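Local coordinates for protein glycinin A3B4 subunit (Glycine max, PDB 2D5F) that probably serves as a nitrogen reserve of the soybean seed, an 11S globulin with two cupin domains that assembles into hexamers, at residues L374-I379 / E432-G438; N345-I351 / N486-N492. One frame throughout, in Å; residues are numbered along the deposited sequence.

Interaction 1: L374-I379 / E432-G438; sequences LYRNGI and EQGGEQG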
# COMPACT_ATOMS: atom_id res chain seq x y z
N LEU B 374 -14.28 -31.61 14.38
CA LEU B 374 -15.62 -31.76 14.94
C LEU B 374 -15.65 -33.05 15.73
O LEU B 374 -15.22 -34.10 15.26
CB LEU B 374 -16.67 -31.81 13.83
CG LEU B 374 -16.88 -30.50 13.04
CD1 LEU B 374 -17.86 -30.75 11.89
CD2 LEU B 374 -17.40 -29.42 13.97
N TYR B 375 -16.14 -32.96 16.96
CA TYR B 375 -16.23 -34.13 17.81
C TYR B 375 -17.53 -34.84 17.46
O TYR B 375 -18.33 -34.32 16.68
CB TYR B 375 -16.22 -33.72 19.29
CG TYR B 375 -15.06 -32.83 19.65
CD1 TYR B 375 -13.75 -33.15 19.27
CD2 TYR B 375 -15.25 -31.66 20.38
CE1 TYR B 375 -12.67 -32.33 19.61
CE2 TYR B 375 -14.18 -30.83 20.73
CZ TYR B 375 -12.90 -31.18 20.34
OH TYR B 375 -11.85 -30.37 20.70
N ARG B 376 -17.72 -36.02 18.04
CA ARG B 376 -18.91 -36.83 17.79
C ARG B 376 -20.17 -35.96 17.84
O ARG B 376 -20.44 -35.30 18.84
CB ARG B 376 -19.00 -37.95 18.83
CG ARG B 376 -20.07 -39.00 18.57
CD ARG B 376 -20.03 -40.08 19.65
NE ARG B 376 -21.14 -41.02 19.57
CZ ARG B 376 -21.23 -42.02 18.68
NH1 ARG B 376 -20.27 -42.21 17.79
NH2 ARG B 376 -22.28 -42.82 18.69
N ASN B 377 -20.91 -35.97 16.74
CA ASN B 377 -22.14 -35.20 16.62
C ASN B 377 -21.95 -33.69 16.59
O ASN B 377 -22.92 -32.93 16.54
CB ASN B 377 -23.10 -35.58 17.75
CG ASN B 377 -23.51 -37.03 17.70
OD1 ASN B 377 -23.98 -37.51 16.67
ND2 ASN B 377 -23.32 -37.74 18.81
N GLY B 378 -20.70 -33.24 16.64
CA GLY B 378 -20.43 -31.82 16.61
C GLY B 378 -20.84 -31.21 15.29
O GLY B 378 -20.59 -31.78 14.23
N ILE B 379 -21.48 -30.05 15.35
CA ILE B 379 -21.95 -29.39 14.13
C ILE B 379 -21.31 -28.05 13.82
O ILE B 379 -21.11 -27.21 14.70
CB ILE B 379 -23.47 -29.16 14.19
CG1 ILE B 379 -24.22 -30.50 14.19
CG2 ILE B 379 -23.92 -28.30 13.01
CD1 ILE B 379 -25.72 -30.36 14.33
N GLU B 432 -21.53 -29.14 8.30
CA GLU B 432 -20.90 -30.43 8.60
C GLU B 432 -21.23 -30.92 10.01
O GLU B 432 -21.34 -30.13 10.94
CB GLU B 432 -19.38 -30.32 8.47
CG GLU B 432 -18.86 -30.05 7.06
CD GLU B 432 -18.48 -28.59 6.82
OE1 GLU B 432 -17.83 -28.33 5.79
OE2 GLU B 432 -18.81 -27.72 7.66
N GLN B 433 -21.39 -32.24 10.15
CA GLN B 433 -21.65 -32.83 11.46
C GLN B 433 -20.76 -34.05 11.65
O GLN B 433 -20.79 -34.99 10.86
CB GLN B 433 -23.12 -33.26 11.62
CG GLN B 433 -23.38 -33.95 12.97
CD GLN B 433 -24.85 -33.96 13.35
OE1 GLN B 433 -25.73 -33.98 12.49
NE2 GLN B 433 -25.13 -33.94 14.65
N GLY B 434 -19.94 -34.00 12.70
CA GLY B 434 -19.03 -35.10 12.98
C GLY B 434 -19.75 -36.42 13.16
O GLY B 434 -20.82 -36.49 13.77
N GLY B 435 -19.16 -37.48 12.62
CA GLY B 435 -19.76 -38.79 12.74
C GLY B 435 -19.48 -39.42 14.09
O GLY B 435 -19.23 -38.74 15.08
N GLU B 436 -19.51 -40.74 14.11
CA GLU B 436 -19.28 -41.51 15.32
C GLU B 436 -17.88 -41.29 15.88
O GLU B 436 -17.70 -41.15 17.09
CB GLU B 436 -19.49 -43.00 15.03
CG GLU B 436 -20.81 -43.33 14.30
CD GLU B 436 -20.79 -42.98 12.81
OE1 GLU B 436 -20.72 -41.78 12.45
OE2 GLU B 436 -20.85 -43.91 11.98
N GLN B 437 -16.88 -41.27 15.00
CA GLN B 437 -15.49 -41.08 15.43
C GLN B 437 -15.03 -39.64 15.27
O GLN B 437 -13.85 -39.33 15.41
CB GLN B 437 -14.56 -41.99 14.62
CG GLN B 437 -14.94 -43.47 14.64
CD GLN B 437 -15.05 -44.03 16.05
OE1 GLN B 437 -14.07 -44.06 16.79
NE2 GLN B 437 -16.26 -44.47 16.42
N GLY B 438 -15.98 -38.75 14.99
CA GLY B 438 -15.62 -37.36 14.81
C GLY B 438 -15.21 -37.12 13.37
O GLY B 438 -15.25 -38.03 12.54
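Tyr375 to Gly378 form a type II beta turn, closed by a backbone hydrogen bond from Gly378 N to Tyr375 O (2.6 Å), and the turn packs against Gln433 and Gly434 of strand 429-435. Gly434 N donates a hydrogen bond to Gly378 O (2.8 Å), and Asn377 N to Gly434 O (3.0 Å). Gln433, extended with chi1 and chi2 t, carries its amide to the turn, where NE2 donates to Asn377 O (3.1 Å) and lies 3.6 Å from Ile379 CG1. Leu374, in the mt rotamer, sets CD1 3.8 Å from CB of Glu432, whose side chain comes within about 3 Å of bound magnesium. Arg376 is t through chi1, chi2 and chi3, so its guanidinium spans to Glu436, NH1 donating to Glu436 O (2.9 Å), although its position is uncertain. At Gly434 an ideal CB would collide with Tyr375 O. In this C-terminal cupin domain the turn links strands 368-374 and 379-385; Ile379 pairs antiparallel with Gln433, while Gly438 starts strand 438-445 beside strand 368-374.

Interaction 2: N345-I351 / N486-N492; sequences NPKAGRI and NSGPLVN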
# COMPACT_ATOMS: atom_id res chain seq x y z
N ASN B 345 -15.47 -24.75 21.08
CA ASN B 345 -16.60 -25.16 21.92
C ASN B 345 -16.21 -26.57 22.35
O ASN B 345 -16.29 -27.51 21.55
CB ASN B 345 -17.89 -25.22 21.10
CG ASN B 345 -19.08 -25.71 21.92
OD1 ASN B 345 -18.93 -26.56 22.80
ND2 ASN B 345 -20.26 -25.19 21.63
N PRO B 346 -15.79 -26.74 23.61
CA PRO B 346 -15.37 -28.04 24.14
C PRO B 346 -16.28 -29.23 23.82
O PRO B 346 -15.82 -30.37 23.79
CB PRO B 346 -15.25 -27.78 25.64
CG PRO B 346 -16.26 -26.70 25.88
CD PRO B 346 -16.01 -25.78 24.71
N LYS B 347 -17.55 -28.97 23.56
CA LYS B 347 -18.48 -30.05 23.27
C LYS B 347 -18.87 -30.20 21.80
O LYS B 347 -19.71 -31.05 21.47
CB LYS B 347 -19.74 -29.88 24.12
CG LYS B 347 -19.45 -29.71 25.61
CD LYS B 347 -20.74 -29.51 26.41
CE LYS B 347 -20.44 -29.15 27.86
NZ LYS B 347 -19.64 -30.21 28.53
N ALA B 348 -18.27 -29.39 20.92
CA ALA B 348 -18.59 -29.45 19.50
C ALA B 348 -17.37 -29.59 18.58
O ALA B 348 -17.38 -30.38 17.65
CB ALA B 348 -19.40 -28.21 19.10
N GLY B 349 -16.32 -28.81 18.85
CA GLY B 349 -15.13 -28.88 18.02
C GLY B 349 -14.32 -27.60 17.99
O GLY B 349 -14.44 -26.76 18.89
N ARG B 350 -13.49 -27.43 16.96
CA ARG B 350 -12.67 -26.24 16.85
C ARG B 350 -12.37 -25.85 15.41
O ARG B 350 -12.39 -26.69 14.51
CB ARG B 350 -11.36 -26.43 17.62
CG ARG B 350 -10.54 -27.66 17.20
CD ARG B 350 -9.27 -27.76 18.04
NE ARG B 350 -8.55 -29.01 17.87
CZ ARG B 350 -7.63 -29.25 16.94
NH1 ARG B 350 -7.03 -30.43 16.88
NH2 ARG B 350 -7.30 -28.31 16.06
N ILE B 351 -12.10 -24.57 15.19
CA ILE B 351 -11.78 -24.06 13.86
C ILE B 351 -10.55 -23.17 13.98
O ILE B 351 -10.49 -22.28 14.84
CB ILE B 351 -12.93 -23.23 13.28
CG1 ILE B 351 -14.19 -24.08 13.19
CG2 ILE B 351 -12.54 -22.67 11.90
CD1 ILE B 351 -15.45 -23.25 12.98
N ASN B 486 -25.92 -21.61 22.25
CA ASN B 486 -24.53 -21.19 22.13
C ASN B 486 -24.46 -20.17 21.00
O ASN B 486 -25.27 -20.22 20.07
CB ASN B 486 -23.62 -22.39 21.85
CG ASN B 486 -24.22 -23.37 20.86
OD1 ASN B 486 -23.74 -24.50 20.71
ND2 ASN B 486 -25.27 -22.95 20.16
N SER B 487 -23.52 -19.25 21.08
CA SER B 487 -23.39 -18.19 20.09
C SER B 487 -22.58 -18.50 18.82
O SER B 487 -22.95 -18.08 17.73
CB SER B 487 -22.81 -16.95 20.76
OG SER B 487 -22.88 -15.82 19.91
N GLY B 488 -21.49 -19.25 18.97
CA GLY B 488 -20.64 -19.56 17.84
C GLY B 488 -21.16 -20.49 16.75
O GLY B 488 -22.30 -20.96 16.81
N PRO B 489 -20.33 -20.76 15.73
CA PRO B 489 -20.64 -21.62 14.58
C PRO B 489 -20.55 -23.11 14.91
O PRO B 489 -21.04 -23.95 14.15
CB PRO B 489 -19.61 -21.19 13.54
CG PRO B 489 -18.42 -20.88 14.38
CD PRO B 489 -19.02 -20.11 15.54
N LEU B 490 -19.92 -23.44 16.03
CA LEU B 490 -19.77 -24.84 16.42
C LEU B 490 -20.88 -25.17 17.41
O LEU B 490 -20.95 -24.60 18.50
CB LEU B 490 -18.39 -25.06 17.04
CG LEU B 490 -17.28 -24.80 16.02
CD1 LEU B 490 -15.95 -24.62 16.72
CD2 LEU B 490 -17.23 -25.95 15.03
N VAL B 491 -21.74 -26.11 17.01
CA VAL B 491 -22.89 -26.50 17.83
C VAL B 491 -22.92 -27.94 18.34
O VAL B 491 -22.71 -28.89 17.60
CB VAL B 491 -24.20 -26.26 17.04
CG1 VAL B 491 -25.39 -26.76 17.84
CG2 VAL B 491 -24.34 -24.78 16.73
N ASN B 492 -23.19 -28.08 19.64
CA ASN B 492 -23.30 -29.40 20.23
C ASN B 492 -24.80 -29.64 20.37
O ASN B 492 -25.45 -29.12 21.28
CB ASN B 492 -22.59 -29.44 21.60
CG ASN B 492 -23.14 -28.42 22.58
OD1 ASN B 492 -23.70 -28.79 23.62
ND2 ASN B 492 -22.98 -27.13 22.27
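Apolar packing dominates here, with Leu490 at its centre. Its side chain reaches over the start of strand 349-354: CD2 lies 3.8 Å from Ile351 CD1, CD1 is 3.7 Å from Arg350 CA, and CB is 3.9 Å from Ala348 CB. Ile351 CD1 also meets the ring of Pro489 (CG, 4.0 Å). Separately, the CB atoms of the polar residues Lys347 and Asn492 touch at 3.8 Å, a van der Waals contact.

Polar links between the segments are sparse. Asn345 ND2 gives a weak hydrogen bond to Leu490 O (3.3 Å), whereas the 3.4 Å approach of Asn345 ND2 to Asn492 ND2 brings two donors together and is no bond. Asn345 also organises its own loop: OD1 accepts from Lys347 N (2.9 Å), an Asx turn, while O receives both Ala348 N (2.8 Å) and Gly349 N (3.0 Å), a classic beta bulge. Gly349, at phi 154°, has backbone angles at which a CB would jam against the preceding carbonyl.

The contact joins the edge hairpin of strands 343-345 and 349-354 to the C-terminal strand 490-491. Leu490 also touches Phe343 and Leu374, and Pro489 O takes a hydrogen bond from Ser381 OG. Glu90 of a neighbouring subunit accepts from the backbone N of Ser487 and Gly488, while strand 490-491 pairs with strand 379-385, in the sheet that also holds strand 429-435.

In the fold
The two contacts have centres about 11 Å apart in the C-terminal cupin domain, and interaction 1 is nested along the chain inside the loop closed by interaction 2. Two probable hydrogen bonds connect them, Tyr375 N with Ala348 O (2.9 Å) and Ile379 O with Val491 N (2.6 Å), and the Tyr375 ring packs against Pro346 and Gly349. The first ties strand 368-374 to strand 349-354 in one sheet, the second ties strand 379-385 to strand 490-491 in the other. Together they join the two sheets of the domain at one end and bring the C-terminal strand onto them. Other subunits pack nearby, against Ile379 and Gln433 in interaction 1 and the 486-488 loop in interaction 2.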